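PDB 6OX6: Tas1 from Pseudomonas aeruginosa, which acts as a type VI secretion toxin that pyrophosphorylates adenosine nucleotides to make (p)ppApp, draining ADP and ATP from competing bacterial cells. Local coordinates for the interface of chains A and B. Residues are numbered along the deposited sequence; one frame, centred on the assembly and turned at random. Chains: chain A, Tas1; chain B, Pa14_01140.

Contact 1: the interface of chains A and B. Residues chain A 342, 409-410; chain B 2, 56, 59-60.
The benzo rim of A:Trp409 wedges between B:Arg60 and B:Asn56 of helix 53-61, one on each side of the ring plane, with B:Leu59 beyond CH2. Chain B is the Tis1 immunity protein, which plays a role in preventing early activation of this (p)ppApp-synthesizing toxin. With CG anti to the backbone N (chi1 -176°), the indole is carried off helix 402-410 toward chain B, and CE3, CZ3 and CH2 do the touching. B:Arg60 meets it with its aliphatic stem: CG of B:Arg60 sits 3.6 Å from CZ3 of A:Trp409. The arginine chain bends at chi3, and its guanidinium plane stands steeply to the indole, 78° away from parallel, so this is packing by methylenes rather than a stack. One turn earlier, the amide of B:Asn56 runs past the tryptophan in the opposite direction, also turned steeply to the ring. Its OD1 comes 3.6 Å from CZ3 of A:Trp409. A face of that amide looks onto the stem of A:Arg410, whose methylene CG lies 3.8 Å from ND2 of B:Asn56; the nearest approach is O of A:Arg410, 3.4 Å from OD1 of B:Asn56. B:Leu59 adds its CB, 3.9 Å from CH2 of A:Trp409. Beyond B:Arg60, the ring of A:Pro342 rests on the arginine backbone, with CD 3.6 Å from CA of B:Arg60. The methyl CB of B:Ala2 meets the same CD of A:Pro342 at 3.9 Å.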
loop_
_atom_site.group_PDB
_atom_site.type_symbol
_atom_site.label_atom_id
_atom_site.label_comp_id
_atom_site.label_asym_id
_atom_site.label_seq_id
_atom_site.Cartn_x
_atom_site.Cartn_y
_atom_site.Cartn_z
ATOM N N PRO A 342 4.962 -11.338 -1.163
ATOM C CA PRO A 342 4.619 -12.552 -1.925
ATOM C C PRO A 342 4.503 -12.302 -3.413
ATOM O O PRO A 342 4.708 -13.225 -4.215
ATOM C CB PRO A 342 3.260 -12.971 -1.342
ATOM C CG PRO A 342 3.143 -12.244 -0.042
ATOM C CD PRO A 342 3.877 -10.961 -0.229
ATOM N N TRP A 409 -4.763 -12.023 -7.274
ATOM C CA TRP A 409 -4.353 -12.574 -5.987
ATOM C C TRP A 409 -5.211 -12.031 -4.857
ATOM O O TRP A 409 -5.607 -12.786 -3.958
ATOM C CB TRP A 409 -2.876 -12.255 -5.740
ATOM C CG TRP A 409 -2.288 -12.849 -4.499
ATOM C CD1 TRP A 409 -1.769 -14.121 -4.353
ATOM C CD2 TRP A 409 -2.124 -12.200 -3.227
ATOM N NE1 TRP A 409 -1.276 -14.276 -3.070
ATOM C CE2 TRP A 409 -1.491 -13.122 -2.364
ATOM C CE3 TRP A 409 -2.442 -10.923 -2.738
ATOM C CZ2 TRP A 409 -1.183 -12.819 -1.050
ATOM C CZ3 TRP A 409 -2.128 -10.625 -1.427
ATOM C CH2 TRP A 409 -1.514 -11.566 -0.597
ATOM N N ARG A 410 -5.556 -10.736 -4.932
ATOM C CA ARG A 410 -6.247 -10.065 -3.846
ATOM C C ARG A 410 -7.625 -10.653 -3.603
ATOM O O ARG A 410 -8.065 -10.749 -2.447
ATOM C CB ARG A 410 -6.358 -8.583 -4.165
ATOM C CG ARG A 410 -7.337 -7.828 -3.296
ATOM C CD ARG A 410 -7.342 -6.352 -3.629
ATOM N NE ARG A 410 -8.484 -5.689 -3.008
ATOM C CZ ARG A 410 -8.650 -4.361 -2.946
ATOM N NH1 ARG A 410 -7.726 -3.542 -3.462
ATOM N NH2 ARG A 410 -9.737 -3.850 -2.370
ATOM N N ALA B 2 5.744 -11.018 5.635
ATOM C CA ALA B 2 4.582 -11.501 4.864
ATOM C C ALA B 2 3.938 -12.795 5.411
ATOM O O ALA B 2 4.611 -13.638 6.022
ATOM C CB ALA B 2 4.983 -11.719 3.416
ATOM N N ASN B 56 -5.306 -7.426 2.672
ATOM C CA ASN B 56 -4.339 -7.962 1.726
ATOM C C ASN B 56 -3.008 -7.211 1.793
ATOM O O ASN B 56 -1.954 -7.803 1.554
ATOM C CB ASN B 56 -4.930 -7.932 0.312
ATOM C CG ASN B 56 -5.920 -9.080 0.090
ATOM O OD1 ASN B 56 -5.518 -10.168 -0.305
ATOM N ND2 ASN B 56 -7.194 -8.851 0.367
ATOM N N LEU B 59 -1.249 -8.926 4.609
ATOM C CA LEU B 59 -0.647 -10.197 4.209
ATOM C C LEU B 59 0.663 -9.973 3.492
ATOM O O LEU B 59 1.620 -10.733 3.690
ATOM C CB LEU B 59 -1.577 -10.993 3.307
ATOM C CG LEU B 59 -2.925 -11.335 3.917
ATOM C CD1 LEU B 59 -3.701 -12.298 3.004
ATOM C CD2 LEU B 59 -2.718 -11.950 5.279
ATOM N N ARG B 60 0.733 -8.936 2.651
ATOM C CA ARG B 60 1.925 -8.807 1.835
ATOM C C ARG B 60 3.075 -8.255 2.645
ATOM O O ARG B 60 4.220 -8.664 2.445
ATOM C CB ARG B 60 1.654 -7.929 0.606
ATOM C CG ARG B 60 0.716 -8.592 -0.407
ATOM C CD ARG B 60 0.389 -7.633 -1.540
ATOM N NE ARG B 60 1.580 -7.200 -2.279
ATOM C CZ ARG B 60 1.541 -6.278 -3.236
ATOM N NH1 ARG B 60 0.377 -5.668 -3.530
ATOM N NH2 ARG B 60 2.648 -5.946 -3.871
#

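Contact 2: the interface of chains A and B. Residues chain A 409, 412-414, 416, 419; chain B 5-6, 9.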
loop_
_atom_site.group_PDB
_atom_site.type_symbol
_atom_site.label_atom_id
_atom_site.label_comp_id
_atom_site.label_asym_id
_atom_site.label_seq_id
_atom_site.Cartn_x
_atom_site.Cartn_y
_atom_site.Cartn_z
ATOM N N TRP A 409 -4.763 -12.023 -7.274
ATOM C CA TRP A 409 -4.353 -12.574 -5.987
ATOM C C TRP A 409 -5.211 -12.031 -4.857
ATOM O O TRP A 409 -5.607 -12.786 -3.958
ATOM C CB TRP A 409 -2.876 -12.255 -5.740
ATOM C CG TRP A 409 -2.288 -12.849 -4.499
ATOM C CD1 TRP A 409 -1.769 -14.121 -4.353
ATOM C CD2 TRP A 409 -2.124 -12.200 -3.227
ATOM N NE1 TRP A 409 -1.276 -14.276 -3.070
ATOM C CE2 TRP A 409 -1.491 -13.122 -2.364
ATOM C CE3 TRP A 409 -2.442 -10.923 -2.738
ATOM C CZ2 TRP A 409 -1.183 -12.819 -1.050
ATOM C CZ3 TRP A 409 -2.128 -10.625 -1.427
ATOM C CH2 TRP A 409 -1.514 -11.566 -0.597
ATOM N N LEU A 412 -8.604 -13.618 -3.789
ATOM C CA LEU A 412 -8.624 -15.015 -3.350
ATOM C C LEU A 412 -8.854 -15.107 -1.849
ATOM O O LEU A 412 -8.370 -14.270 -1.078
ATOM C CB LEU A 412 -7.304 -15.704 -3.723
ATOM C CG LEU A 412 -7.051 -15.749 -5.245
ATOM C CD1 LEU A 412 -5.638 -16.271 -5.557
ATOM C CD2 LEU A 412 -8.131 -16.586 -5.982
ATOM N N ASP A 413 -9.599 -16.128 -1.441
ATOM C CA ASP A 413 -9.766 -16.455 -0.031
ATOM C C ASP A 413 -8.396 -16.797 0.564
ATOM O O ASP A 413 -7.501 -17.239 -0.165
ATOM C CB ASP A 413 -10.753 -17.629 0.087
ATOM C CG ASP A 413 -10.810 -18.240 1.474
ATOM O OD1 ASP A 413 -11.789 -17.978 2.209
ATOM O OD2 ASP A 413 -9.879 -18.983 1.842
ATOM N N PRO A 414 -8.191 -16.587 1.874
ATOM C CA PRO A 414 -6.841 -16.771 2.433
ATOM C C PRO A 414 -6.341 -18.220 2.363
ATOM O O PRO A 414 -5.124 -18.441 2.374
ATOM C CB PRO A 414 -6.980 -16.290 3.885
ATOM C CG PRO A 414 -8.179 -15.353 3.871
ATOM C CD PRO A 414 -9.112 -15.947 2.849
ATOM N N SER A 416 -6.959 -20.145 -0.341
ATOM C CA SER A 416 -7.197 -20.565 -1.724
ATOM C C SER A 416 -6.087 -21.483 -2.250
ATOM O O SER A 416 -4.896 -21.206 -2.058
ATOM C CB SER A 416 -7.324 -19.355 -2.649
ATOM O OG SER A 416 -7.101 -19.786 -3.997
ATOM N N ALA A 419 -3.804 -19.121 -4.857
ATOM C CA ALA A 419 -2.812 -18.098 -4.508
ATOM C C ALA A 419 -1.343 -18.330 -4.838
ATOM O O ALA A 419 -0.685 -17.476 -5.434
ATOM C CB ALA A 419 -2.970 -17.726 -3.032
ATOM N N LYS B 5 -1.015 -16.420 1.289
ATOM C CA LYS B 5 -2.277 -17.166 1.261
ATOM C C LYS B 5 -2.021 -18.646 0.972
ATOM O O LYS B 5 -1.031 -19.020 0.338
ATOM C CB LYS B 5 -3.245 -16.585 0.221
ATOM C CG LYS B 5 -3.811 -15.192 0.586
ATOM C CD LYS B 5 -4.748 -14.635 -0.508
ATOM C CE LYS B 5 -5.255 -13.234 -0.158
ATOM N NZ LYS B 5 -6.048 -12.595 -1.300
ATOM N N GLY B 6 -2.917 -19.494 1.465
ATOM C CA GLY B 6 -2.790 -20.929 1.262
ATOM C C GLY B 6 -2.584 -21.759 2.519
ATOM O O GLY B 6 -3.393 -21.701 3.455
ATOM N N PHE B 9 -3.230 -20.738 6.455
ATOM C CA PHE B 9 -4.588 -20.349 6.802
ATOM C C PHE B 9 -5.524 -21.545 6.887
ATOM O O PHE B 9 -6.556 -21.491 7.567
ATOM C CB PHE B 9 -5.096 -19.351 5.762
ATOM C CG PHE B 9 -4.469 -18.000 5.891
ATOM C CD1 PHE B 9 -3.296 -17.701 5.216
ATOM C CD2 PHE B 9 -5.022 -17.052 6.735
ATOM C CE1 PHE B 9 -2.699 -16.457 5.357
ATOM C CE2 PHE B 9 -4.437 -15.801 6.880
ATOM C CZ PHE B 9 -3.265 -15.506 6.187
#
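B:Lys5 pushes its whole side chain into the toxin segment joining helix 402-410 to helix 419-435, and the lysine accounts for much of the surface hidden in this part of the toxin-immunity interface. The chain is extended beyond CG, and its ammonium group NZ ends between two backbone carbonyls. NZ of B:Lys5 donates to O of A:Trp409 at 2.7 Å and to O of A:Leu412 at 2.9 Å, in each case tilted somewhat from the carbonyl plane. The first of these oxygens belongs to the end of helix 402-410, so the positive charge may also be steadied by the helix dipole. The methylenes are packed along the way: CD of B:Lys5 lies 4.0 Å above one face of the A:Trp409 indole, displaced toward the rim, while at the root of the chain CB of B:Lys5 presses on the methyl CB of A:Ala419 at 3.5 Å, a snug methyl-to-methylene contact. The flank around A:Ser416 and A:Asp413 is looser. A:Ser416 comes nearest through its backbone O, 3.9 Å from CA of B:Gly6, and A:Asp413 is poorly ordered and buries little. A:Pro414 joins in through both backbone and ring. Its carbonyl O accepts from N of B:Gly6 in a nearly straight bond (162° at H), and its ring turns to B:Phe9, where CB of A:Pro414 sits over the face of the phenyl ring, 3.8 Å from its centroid.

Contact 3: the interface of chains A and B. Residues chain A 296, 406, 410; chain B 51-54.
The backbone of B:Asp51 to B:Leu54 runs from loop into the start of helix 53-61, turning the carbonyl of B:Asp51 toward A:Arg410 and the first helical residues toward A:Asp296, in a polar patch of the interface between toxin and immunity protein. A:Asp296, at the end of toxin helix 286-296, divides its carboxylate between partners. B:Arg53 grips OD2 side-on with two nitrogens: NE and NH2 of B:Arg53 both donate hydrogen bonds to OD2 of A:Asp296 at 2.8 Å, the NH2 pair also counting as a salt bridge. The oxygen sits in the guanidinium plane, yet both nitrogens reach it from the same face of the carboxylate, well above its plane. Bends at chi2 (-86°) and chi3 (-47°) fold the arginine back to make this grip. The other oxygen, OD1 of A:Asp296, is met nearly along its C-O axis by the amide ND2 of B:Asn52 at 2.8 Å, although that oxygen lies far out of the amide plane of B:Asn52. On the other flank of the helix start, NE of A:Arg410 donates to O of B:Asp51 at 3.0 Å, while CA of B:Arg53 sits over the centre of one guanidinium face. Within the toxin, NH1 of A:Arg410 donates to the phenolic OH of A:Tyr406, tilted from the guanidinium plane, which may fix the group's rotation. Water 2 joins the two proteins, 3.1 Å from O of A:Asp296 and 2.9 Å from OD1 of B:Asn52.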
loop_
_atom_site.group_PDB
_atom_site.type_symbol
_atom_site.label_atom_id
_atom_site.label_comp_id
_atom_site.label_asym_id
_atom_site.label_seq_id
_atom_site.Cartn_x
_atom_site.Cartn_y
_atom_site.Cartn_z
ATOM N N ASP A 296 -11.945 -0.360 5.052
ATOM C CA ASP A 296 -10.630 -0.615 5.621
ATOM C C ASP A 296 -10.557 -0.236 7.088
ATOM O O ASP A 296 -9.919 -0.942 7.884
ATOM C CB ASP A 296 -9.550 0.141 4.850
ATOM C CG ASP A 296 -9.326 -0.427 3.452
ATOM O OD1 ASP A 296 -9.813 -1.559 3.150
ATOM O OD2 ASP A 296 -8.627 0.259 2.668
ATOM N N TYR A 406 -1.855 -8.659 -9.045
ATOM C CA TYR A 406 -2.338 -8.223 -7.743
ATOM C C TYR A 406 -3.852 -8.398 -7.649
ATOM O O TYR A 406 -4.357 -8.965 -6.671
ATOM C CB TYR A 406 -1.908 -6.775 -7.493
ATOM C CG TYR A 406 -2.655 -6.123 -6.365
ATOM C CD1 TYR A 406 -2.371 -6.428 -5.050
ATOM C CD2 TYR A 406 -3.670 -5.220 -6.626
ATOM C CE1 TYR A 406 -3.103 -5.833 -4.007
ATOM C CE2 TYR A 406 -4.383 -4.620 -5.602
ATOM C CZ TYR A 406 -4.094 -4.934 -4.300
ATOM O OH TYR A 406 -4.811 -4.329 -3.299
ATOM N N ARG A 410 -5.556 -10.736 -4.932
ATOM C CA ARG A 410 -6.247 -10.065 -3.846
ATOM C C ARG A 410 -7.625 -10.653 -3.603
ATOM O O ARG A 410 -8.065 -10.749 -2.447
ATOM C CB ARG A 410 -6.358 -8.583 -4.165
ATOM C CG ARG A 410 -7.337 -7.828 -3.296
ATOM C CD ARG A 410 -7.342 -6.352 -3.629
ATOM N NE ARG A 410 -8.484 -5.689 -3.008
ATOM C CZ ARG A 410 -8.650 -4.361 -2.946
ATOM N NH1 ARG A 410 -7.726 -3.542 -3.462
ATOM N NH2 ARG A 410 -9.737 -3.850 -2.370
ATOM N N ASP B 51 -11.339 -10.084 0.457
ATOM C CA ASP B 51 -10.688 -9.264 -0.566
ATOM C C ASP B 51 -10.448 -7.822 -0.107
ATOM O O ASP B 51 -10.200 -6.954 -0.946
ATOM C CB ASP B 51 -11.493 -9.270 -1.864
ATOM C CG ASP B 51 -12.785 -8.493 -1.750
ATOM O OD1 ASP B 51 -13.361 -8.423 -0.634
ATOM O OD2 ASP B 51 -13.239 -7.976 -2.798
ATOM N N ASN B 52 -10.502 -7.558 1.198
ATOM C CA ASN B 52 -10.339 -6.199 1.706
ATOM C C ASN B 52 -8.927 -5.677 1.435
ATOM O O ASN B 52 -7.937 -6.385 1.617
ATOM C CB ASN B 52 -10.618 -6.172 3.204
ATOM C CG ASN B 52 -10.314 -4.842 3.826
ATOM O OD1 ASN B 52 -9.238 -4.629 4.414
ATOM N ND2 ASN B 52 -11.253 -3.926 3.695
ATOM N N ARG B 53 -8.837 -4.414 1.022
ATOM C CA ARG B 53 -7.562 -3.823 0.622
ATOM C C ARG B 53 -6.532 -3.890 1.749
ATOM O O ARG B 53 -5.403 -4.348 1.556
ATOM C CB ARG B 53 -7.802 -2.368 0.200
ATOM C CG ARG B 53 -6.643 -1.722 -0.562
ATOM C CD ARG B 53 -5.589 -1.097 0.377
ATOM N NE ARG B 53 -6.169 -0.271 1.443
ATOM C CZ ARG B 53 -5.454 0.333 2.397
ATOM N NH1 ARG B 53 -4.138 0.184 2.433
ATOM N NH2 ARG B 53 -6.053 1.070 3.334
ATOM N N LEU B 54 -6.888 -3.376 2.918
ATOM C CA LEU B 54 -5.903 -3.245 3.991
ATOM C C LEU B 54 -5.497 -4.618 4.516
ATOM O O LEU B 54 -4.318 -4.870 4.808
ATOM C CB LEU B 54 -6.489 -2.363 5.099
ATOM C CG LEU B 54 -5.674 -2.091 6.369
ATOM C CD1 LEU B 54 -4.381 -1.378 5.988
ATOM C CD2 LEU B 54 -6.509 -1.265 7.394
HETATM O O HOH W 1 -4.335 -4.703 -0.929
HETATM O O HOH W 2 -9.292 -3.970 7.289
HETATM O O HOH W 3 -11.140 -2.736 0.441
#

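The three contacts adjoin one another. Contact 1 lies in the middle, its C-alpha centre about 9 Å from that of contact 2 and about 8 Å from that of contact 3; contacts 2 and 3 are about 12 Å apart. A:Trp409 belongs to contacts 1 and 2 and A:Arg410 to contacts 1 and 3, so the end of toxin helix 402-410 ties all three together. On the immunity side, helix 53-61 serves contacts 1 and 3, while the N-terminal segment reaches contacts 1 and 2. Contact 3 also brings in toxin helix 286-296, so chain B bridges separate toxin elements, which may restrain their relative movement.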